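Local coordinates for adenosine kinase, putative (Trypanosoma brucei, PDB 3OTX), which probably phosphorylates adenosine and related nucleosides to their monophosphates with ATP and magnesium, a step of purine salvage, at residues Pro201-Met204 and Gln205-Ala209; Lys229-Ala232 and Asn233-Trp237; Asp176-His179 and Val180-Ala183. The protein carries 1 engineered substitution. All coordinates share one frame; numbering follows the deposited sequence.

Contact 1: Pro201-Met204 and Gln205-Ala209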
loop_
_atom_site.group_PDB
_atom_site.type_symbol
_atom_site.label_atom_id
_atom_site.label_comp_id
_atom_site.label_asym_id
_atom_site.label_seq_id
_atom_site.Cartn_x
_atom_site.Cartn_y
_atom_site.Cartn_z
ATOM N N PRO A 201 -11.374 3.997 -1.011
ATOM C CA PRO A 201 -12.549 4.161 -1.832
ATOM C C PRO A 201 -12.433 5.289 -2.840
ATOM O O PRO A 201 -12.976 5.149 -3.929
ATOM C CB PRO A 201 -13.664 4.434 -0.808
ATOM C CG PRO A 201 -13.216 3.636 0.393
ATOM C CD PRO A 201 -11.699 3.789 0.420
ATOM N N PHE A 202 -11.701 6.369 -2.553
ATOM C CA PHE A 202 -11.617 7.481 -3.524
ATOM C C PHE A 202 -10.930 7.153 -4.846
ATOM O O PHE A 202 -11.131 7.839 -5.852
ATOM C CB PHE A 202 -11.054 8.775 -2.915
ATOM C CG PHE A 202 -9.555 8.809 -2.751
ATOM C CD1 PHE A 202 -8.709 9.062 -3.828
ATOM C CD2 PHE A 202 -8.997 8.654 -1.489
ATOM C CE1 PHE A 202 -7.316 9.117 -3.647
ATOM C CE2 PHE A 202 -7.611 8.727 -1.311
ATOM C CZ PHE A 202 -6.776 8.952 -2.379
ATOM N N ILE A 203 -10.132 6.096 -4.823
ATOM C CA ILE A 203 -9.501 5.624 -6.041
ATOM C C ILE A 203 -10.605 5.139 -7.000
ATOM O O ILE A 203 -10.601 5.508 -8.180
ATOM C CB ILE A 203 -8.482 4.491 -5.740
ATOM C CG1 ILE A 203 -7.270 5.024 -4.924
ATOM C CG2 ILE A 203 -8.037 3.810 -7.034
ATOM C CD1 ILE A 203 -6.429 6.133 -5.669
ATOM N N MET A 204 -11.524 4.310 -6.499
ATOM C CA MET A 204 -12.638 3.819 -7.310
ATOM C C MET A 204 -13.634 4.922 -7.686
ATOM O O MET A 204 -14.226 4.887 -8.764
ATOM C CB MET A 204 -13.379 2.705 -6.565
ATOM C CG MET A 204 -12.767 1.284 -6.658
ATOM S SD MET A 204 -11.162 1.016 -5.912
ATOM C CE MET A 204 -11.627 1.070 -4.152
ATOM N N GLN A 205 -13.812 5.904 -6.804
ATOM C CA GLN A 205 -14.759 6.992 -7.052
ATOM C C GLN A 205 -14.264 8.000 -8.088
ATOM O O GLN A 205 -15.031 8.380 -8.979
ATOM C CB GLN A 205 -15.120 7.699 -5.745
ATOM C CG GLN A 205 -15.837 6.789 -4.749
ATOM C CD GLN A 205 -15.741 7.271 -3.287
ATOM O OE1 GLN A 205 -14.907 8.117 -2.933
ATOM N NE2 GLN A 205 -16.602 6.721 -2.436
ATOM N N PHE A 206 -12.981 8.369 -8.022
ATOM C CA PHE A 206 -12.439 9.486 -8.804
ATOM C C PHE A 206 -11.292 9.152 -9.770
ATOM O O PHE A 206 -10.921 9.998 -10.592
ATOM C CB PHE A 206 -11.988 10.593 -7.854
ATOM C CG PHE A 206 -13.097 11.122 -6.987
ATOM C CD1 PHE A 206 -14.108 11.909 -7.532
ATOM C CD2 PHE A 206 -13.125 10.841 -5.628
ATOM C CE1 PHE A 206 -15.145 12.404 -6.730
ATOM C CE2 PHE A 206 -14.148 11.326 -4.818
ATOM C CZ PHE A 206 -15.165 12.118 -5.374
ATOM N N PHE A 207 -10.708 7.952 -9.631
ATOM C CA PHE A 207 -9.614 7.491 -10.505
ATOM C C PHE A 207 -9.960 6.157 -11.168
ATOM O O PHE A 207 -9.094 5.319 -11.385
ATOM C CB PHE A 207 -8.301 7.435 -9.710
ATOM C CG PHE A 207 -7.919 8.765 -9.144
ATOM C CD1 PHE A 207 -8.433 9.174 -7.901
ATOM C CD2 PHE A 207 -7.165 9.663 -9.880
ATOM C CE1 PHE A 207 -8.107 10.444 -7.375
ATOM C CE2 PHE A 207 -6.841 10.935 -9.381
ATOM C CZ PHE A 207 -7.312 11.322 -8.121
ATOM N N SER A 208 -11.238 5.983 -11.497
ATOM C CA SER A 208 -11.702 4.733 -12.068
ATOM C C SER A 208 -11.158 4.537 -13.492
ATOM O O SER A 208 -10.900 3.409 -13.869
ATOM C CB SER A 208 -13.225 4.619 -12.024
ATOM O OG SER A 208 -13.842 5.586 -12.853
ATOM N N ALA A 209 -10.953 5.619 -14.252
ATOM C CA ALA A 209 -10.412 5.468 -15.614
ATOM C C ALA A 209 -8.998 4.918 -15.539
ATOM O O ALA A 209 -8.639 3.979 -16.287
ATOM C CB ALA A 209 -10.443 6.790 -16.390
#
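The Phe-202 ring meets Phe-207 at its edge. CD1 of Phe-202 lies 3.9 Å from CE1 of Phe-207, and that carbon sits near the plane of the Phe-202 ring. The Phe-207 ring turns its own edge to the helix, where the carbonyl O of Phe-202 and CA of Ile-203 lie near its plane. The Phe-206 ring has CB of Phe-202 at its edge, 4.0 Å from CD2 of Phe-206. CB of Gln-205 lies over one face of the same ring. Phe-202 holds CG between its backbone N and carbonyl carbon (chi1 79°), and this sends the ring out to the side of the helix, with its CD1 edge turned to CE1 of Phe-207. Ile-203 adds CD1, 4.3 Å from CD1 of Phe-207.

The Gln-205 chain is extended beyond CG and runs back along the preceding turn. Its OE1 comes to 3.4 Å from CA of Phe-202.

Three backbone bonds hold the short helix 201-206. Gln-205 N donates to Pro-201 O. Phe-206 N reaches Phe-202 O at 2.9 Å. Phe-207 N meets Ile-203 O at 2.8 Å, with an N-H...O angle of 138°. Phe-207 has left helical geometry and is also the N-cap position of helix 208-214, so the chain breaks here between two helices.

Phe-202 lies about 4 Å, between side chains, from the adenosine-binding Phe-171, near the bound bis(adenosine)-5'-pentaphosphate. Pro-201, Gln-205 and Ser-208 touch helix 225-235, while Ile-203 and Phe-207 rest on the loop at Thr-174, beyond strand 165-169.

Contact 2: Lys229-Ala232 and Asn233-Trp237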
loop_
_atom_site.group_PDB
_atom_site.type_symbol
_atom_site.label_atom_id
_atom_site.label_comp_id
_atom_site.label_asym_id
_atom_site.label_seq_id
_atom_site.Cartn_x
_atom_site.Cartn_y
_atom_site.Cartn_z
ATOM N N LYS A 229 -16.370 -3.355 -1.463
ATOM C CA LYS A 229 -17.724 -2.853 -1.708
ATOM C C LYS A 229 -17.719 -1.639 -2.647
ATOM O O LYS A 229 -18.635 -1.498 -3.464
ATOM C CB LYS A 229 -18.440 -2.519 -0.403
ATOM C CG LYS A 229 -18.619 -3.727 0.483
ATOM C CD LYS A 229 -19.253 -3.332 1.822
ATOM C CE LYS A 229 -19.542 -4.557 2.649
ATOM N NZ LYS A 229 -19.882 -4.240 4.039
ATOM N N GLU A 230 -16.706 -0.786 -2.528
ATOM C CA GLU A 230 -16.621 0.386 -3.404
ATOM C C GLU A 230 -16.341 -0.043 -4.842
ATOM O O GLU A 230 -16.867 0.565 -5.775
ATOM C CB GLU A 230 -15.592 1.392 -2.912
ATOM C CG GLU A 230 -15.772 2.786 -3.496
ATOM C CD GLU A 230 -17.033 3.461 -2.989
ATOM O OE1 GLU A 230 -17.177 3.616 -1.749
ATOM O OE2 GLU A 230 -17.870 3.830 -3.831
ATOM N N PHE A 231 -15.518 -1.081 -4.996
ATOM C CA PHE A 231 -15.213 -1.690 -6.302
ATOM C C PHE A 231 -16.479 -2.260 -6.933
ATOM O O PHE A 231 -16.742 -2.027 -8.120
ATOM C CB PHE A 231 -14.146 -2.781 -6.136
ATOM C CG PHE A 231 -13.547 -3.249 -7.440
ATOM C CD1 PHE A 231 -12.410 -2.642 -7.952
ATOM C CD2 PHE A 231 -14.159 -4.277 -8.167
ATOM C CE1 PHE A 231 -11.849 -3.067 -9.168
ATOM C CE2 PHE A 231 -13.604 -4.711 -9.381
ATOM C CZ PHE A 231 -12.452 -4.106 -9.878
ATOM N N ALA A 232 -17.277 -2.981 -6.144
ATOM C CA ALA A 232 -18.611 -3.413 -6.586
ATOM C C ALA A 232 -19.460 -2.243 -7.061
ATOM O O ALA A 232 -20.072 -2.338 -8.126
ATOM C CB ALA A 232 -19.335 -4.212 -5.491
ATOM N N ASN A 233 -19.482 -1.136 -6.308
ATOM C CA ASN A 233 -20.250 0.068 -6.674
ATOM C C ASN A 233 -19.775 0.644 -8.017
ATOM O O ASN A 233 -20.591 0.995 -8.883
ATOM C CB ASN A 233 -20.152 1.148 -5.582
ATOM C CG ASN A 233 -20.886 0.773 -4.290
ATOM O OD1 ASN A 233 -21.642 -0.196 -4.239
ATOM N ND2 ASN A 233 -20.663 1.560 -3.239
ATOM N N MET A 234 -18.451 0.743 -8.170
ATOM C CA MET A 234 -17.816 1.216 -9.400
ATOM C C MET A 234 -18.220 0.351 -10.595
ATOM O O MET A 234 -18.529 0.862 -11.673
ATOM C CB MET A 234 -16.297 1.191 -9.234
ATOM C CG MET A 234 -15.553 1.716 -10.440
ATOM S SD MET A 234 -13.818 1.420 -10.360
ATOM C CE MET A 234 -13.755 -0.360 -10.645
ATOM N N MET A 235 -18.236 -0.958 -10.381
ATOM C CA MET A 235 -18.585 -1.915 -11.422
ATOM C C MET A 235 -20.088 -2.008 -11.706
ATOM O O MET A 235 -20.504 -2.630 -12.691
ATOM C CB MET A 235 -18.060 -3.300 -11.037
ATOM C CG MET A 235 -16.556 -3.469 -11.069
ATOM S SD MET A 235 -15.832 -2.963 -12.657
ATOM C CE MET A 235 -16.520 -4.201 -13.775
ATOM N N LYS A 236 -20.895 -1.388 -10.845
ATOM C CA LYS A 236 -22.360 -1.469 -10.850
ATOM C C LYS A 236 -22.881 -2.864 -10.519
ATOM O O LYS A 236 -24.009 -3.219 -10.861
ATOM C CB LYS A 236 -22.989 -0.854 -12.118
ATOM C CG LYS A 236 -22.558 0.601 -12.311
ATOM C CD LYS A 236 -23.616 1.478 -12.948
ATOM C CE LYS A 236 -23.244 2.946 -12.786
ATOM N NZ LYS A 236 -24.201 3.836 -13.507
ATOM N N TRP A 237 -22.054 -3.635 -9.811
ATOM C CA TRP A 237 -22.459 -4.936 -9.309
ATOM C C TRP A 237 -23.368 -4.796 -8.096
ATOM O O TRP A 237 -22.984 -4.191 -7.069
ATOM C CB TRP A 237 -21.262 -5.788 -8.893
ATOM C CG TRP A 237 -20.317 -6.180 -9.997
ATOM C CD1 TRP A 237 -20.595 -6.276 -11.347
ATOM C CD2 TRP A 237 -18.964 -6.587 -9.837
ATOM N NE1 TRP A 237 -19.471 -6.691 -12.018
ATOM C CE2 TRP A 237 -18.457 -6.893 -11.118
ATOM C CE3 TRP A 237 -18.113 -6.700 -8.728
ATOM C CZ2 TRP A 237 -17.129 -7.294 -11.320
ATOM C CZ3 TRP A 237 -16.804 -7.106 -8.928
ATOM C CH2 TRP A 237 -16.320 -7.399 -10.215
#
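Trp-237 N donates to Ala-232 O at 2.9 Å, with an N-H...O angle of 139°. Lys-236 N bonds to Asn-233 O at 3.1 Å. Lys-236 has positive phi, and these two bonds back into the last turn make a Schellman motif. It closes helix 225-235. Before it, Asn-233, Met-234 and Met-235 donate to Lys-229, Glu-230 and Phe-231 in regular helical steps.

The reversal brings the Trp-237 side chain back alongside Phe-231, pointing the same way. CH2 of Trp-237 lies 3.9 Å from CE2 of Phe-231, near the plane of the Phe ring, and the two ring planes stand 58° apart. CB of Met-235 sits over the centre of one face of the indole. Met-235 CG packs 3.6 Å from Phe-231 CE2, and its SD makes an oblique Met-aromatic contact with the Phe-231 ring.

Met-234 covers one face of the Phe-231 ring. Its chain runs out straight and bends only at the end (chi3 72°), which swings the methyl over the ring. CE stands 3.9 Å from the ring centroid, a CH-pi contact offset toward the rim.

The Phe-231 ring also meets Leu-211 of helix 208-214. Glu-230 and Met-234 face helix 201-206. On another side, Ala-232 and Trp-237 pack on Ile-245 of helix 242-251, and Arg-248 there makes a cation-pi contact with Trp-237.

Contact 3: Asp176-His179 and Val180-Ala183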
loop_
_atom_site.group_PDB
_atom_site.type_symbol
_atom_site.label_atom_id
_atom_site.label_comp_id
_atom_site.label_asym_id
_atom_site.label_seq_id
_atom_site.Cartn_x
_atom_site.Cartn_y
_atom_site.Cartn_z
ATOM N N ASP A 176 0.686 9.457 -12.221
ATOM C CA ASP A 176 0.652 9.259 -13.674
ATOM C C ASP A 176 0.437 7.792 -13.978
ATOM O O ASP A 176 1.302 6.957 -13.707
ATOM C CB ASP A 176 1.968 9.735 -14.306
ATOM C CG ASP A 176 1.914 9.787 -15.816
ATOM O OD1 ASP A 176 1.040 9.156 -16.445
ATOM O OD2 ASP A 176 2.777 10.493 -16.398
ATOM N N VAL A 177 -0.701 7.495 -14.567
ATOM C CA VAL A 177 -1.051 6.111 -14.906
ATOM C C VAL A 177 -0.018 5.457 -15.811
ATOM O O VAL A 177 0.229 4.252 -15.710
ATOM C CB VAL A 177 -2.466 6.029 -15.540
ATOM C CG1 VAL A 177 -2.499 6.602 -16.989
ATOM C CG2 VAL A 177 -3.018 4.576 -15.516
ATOM N N ASN A 178 0.595 6.261 -16.678
ATOM C CA ASN A 178 1.636 5.762 -17.553
ATOM C C ASN A 178 2.846 5.178 -16.811
ATOM O O ASN A 178 3.479 4.238 -17.327
ATOM C CB ASN A 178 2.011 6.827 -18.564
ATOM C CG ASN A 178 0.885 7.090 -19.544
ATOM O OD1 ASN A 178 0.196 6.173 -19.992
ATOM N ND2 ASN A 178 0.680 8.357 -19.868
ATOM N N HIS A 179 3.163 5.688 -15.614
ATOM C CA HIS A 179 4.262 5.087 -14.843
ATOM C C HIS A 179 3.890 3.670 -14.437
ATOM O O HIS A 179 4.712 2.751 -14.477
ATOM C CB HIS A 179 4.533 5.878 -13.561
ATOM C CG HIS A 179 4.948 7.297 -13.792
ATOM N ND1 HIS A 179 5.282 7.789 -15.034
ATOM C CD2 HIS A 179 5.089 8.329 -12.921
ATOM C CE1 HIS A 179 5.604 9.068 -14.921
ATOM N NE2 HIS A 179 5.481 9.424 -13.650
ATOM N N VAL A 180 2.637 3.483 -14.048
ATOM C CA VAL A 180 2.123 2.185 -13.658
ATOM C C VAL A 180 2.142 1.262 -14.854
ATOM O O VAL A 180 2.588 0.111 -14.721
ATOM C CB VAL A 180 0.686 2.288 -13.113
ATOM C CG1 VAL A 180 0.289 0.970 -12.458
ATOM C CG2 VAL A 180 0.602 3.409 -12.043
ATOM N N LEU A 181 1.672 1.751 -16.011
ATOM C CA LEU A 181 1.630 0.901 -17.220
ATOM C C LEU A 181 3.022 0.424 -17.652
ATOM O O LEU A 181 3.175 -0.716 -18.125
ATOM C CB LEU A 181 0.898 1.617 -18.362
ATOM C CG LEU A 181 -0.582 1.824 -18.083
ATOM C CD1 LEU A 181 -1.166 2.768 -19.138
ATOM C CD2 LEU A 181 -1.412 0.483 -18.082
ATOM N N GLN A 182 4.043 1.241 -17.398
ATOM C CA GLN A 182 5.419 0.816 -17.704
ATOM C C GLN A 182 5.752 -0.450 -16.914
ATOM O O GLN A 182 6.274 -1.413 -17.463
ATOM C CB GLN A 182 6.440 1.907 -17.405
ATOM C CG GLN A 182 7.890 1.450 -17.618
ATOM C CD GLN A 182 8.890 2.527 -17.276
ATOM O OE1 GLN A 182 8.642 3.711 -17.517
ATOM N NE2 GLN A 182 10.030 2.131 -16.711
ATOM N N ALA A 183 5.443 -0.456 -15.624
ATOM C CA ALA A 183 5.670 -1.669 -14.833
ATOM C C ALA A 183 4.757 -2.825 -15.235
ATOM O O ALA A 183 5.172 -3.991 -15.196
ATOM C CB ALA A 183 5.494 -1.370 -13.339
#
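Asn-178 and Leu-181 lie one turn apart, and their side chains slant across each other. OD1 of Asn-178 comes to 3.8 Å from CD1 of Leu-181. The same leucine branch looks back to Val-177, whose CG2 is 4.5 Å from Leu-181 CD1. Leu-181 CG points away from its own carbonyl carbon (chi1 -67°), and this lays CG 3.5 Å from Val-177 O. Val-180 also leans on that oxygen, through CB at 3.3 Å.

These residues form the first turns of helix 177-189, the helix of a beta-alpha-beta unit between strands 165-169 and 193-197. Asp-176 is its N-cap. OD1 of Asp-176 accepts from Asn-178 N at 2.9 Å, met from above the carboxylate plane. CB of Asp-176 lies over the centre of one face of the His-179 imidazole.

Val-177 and Leu-181 touch Glu-213 of helix 208-214, whereas Val-180 and Ala-183 pack on Phe-168 of strand 165-169. His-179 NE2 is hydrogen-bonded to Leu-146 O, and Gln-182 NE2 to Met-151 O. In the backbone, Leu-181 N bonds to Val-177 O at 2.9 Å, while the bond from Ala-183 N to His-179 O is weak.

In the fold
Along the chain contact 3 comes first, then contact 1, then contact 2. All three belong to the pfkB kinase fold, on helices that alternate with parallel strands of the large mixed sheet. Contacts 1 and 2 have centres 11 Å apart. They touch where Ser-208 CB meets Met-234 SD at 3.7 Å, and at Gln-205 and Glu-230. Contact 3 is about 16 Å from contact 1 and 24 Å from contact 2, centre to centre, and touches neither. Helix 208-214 packs on residues of both contact 2 and contact 3. Contact 1 lies beside the nucleotide pocket, its Phe-202 side chain about 5 Å from the inhibitor. The nearest side chains of contacts 2 and 3 lie about 11 and 12 Å from it.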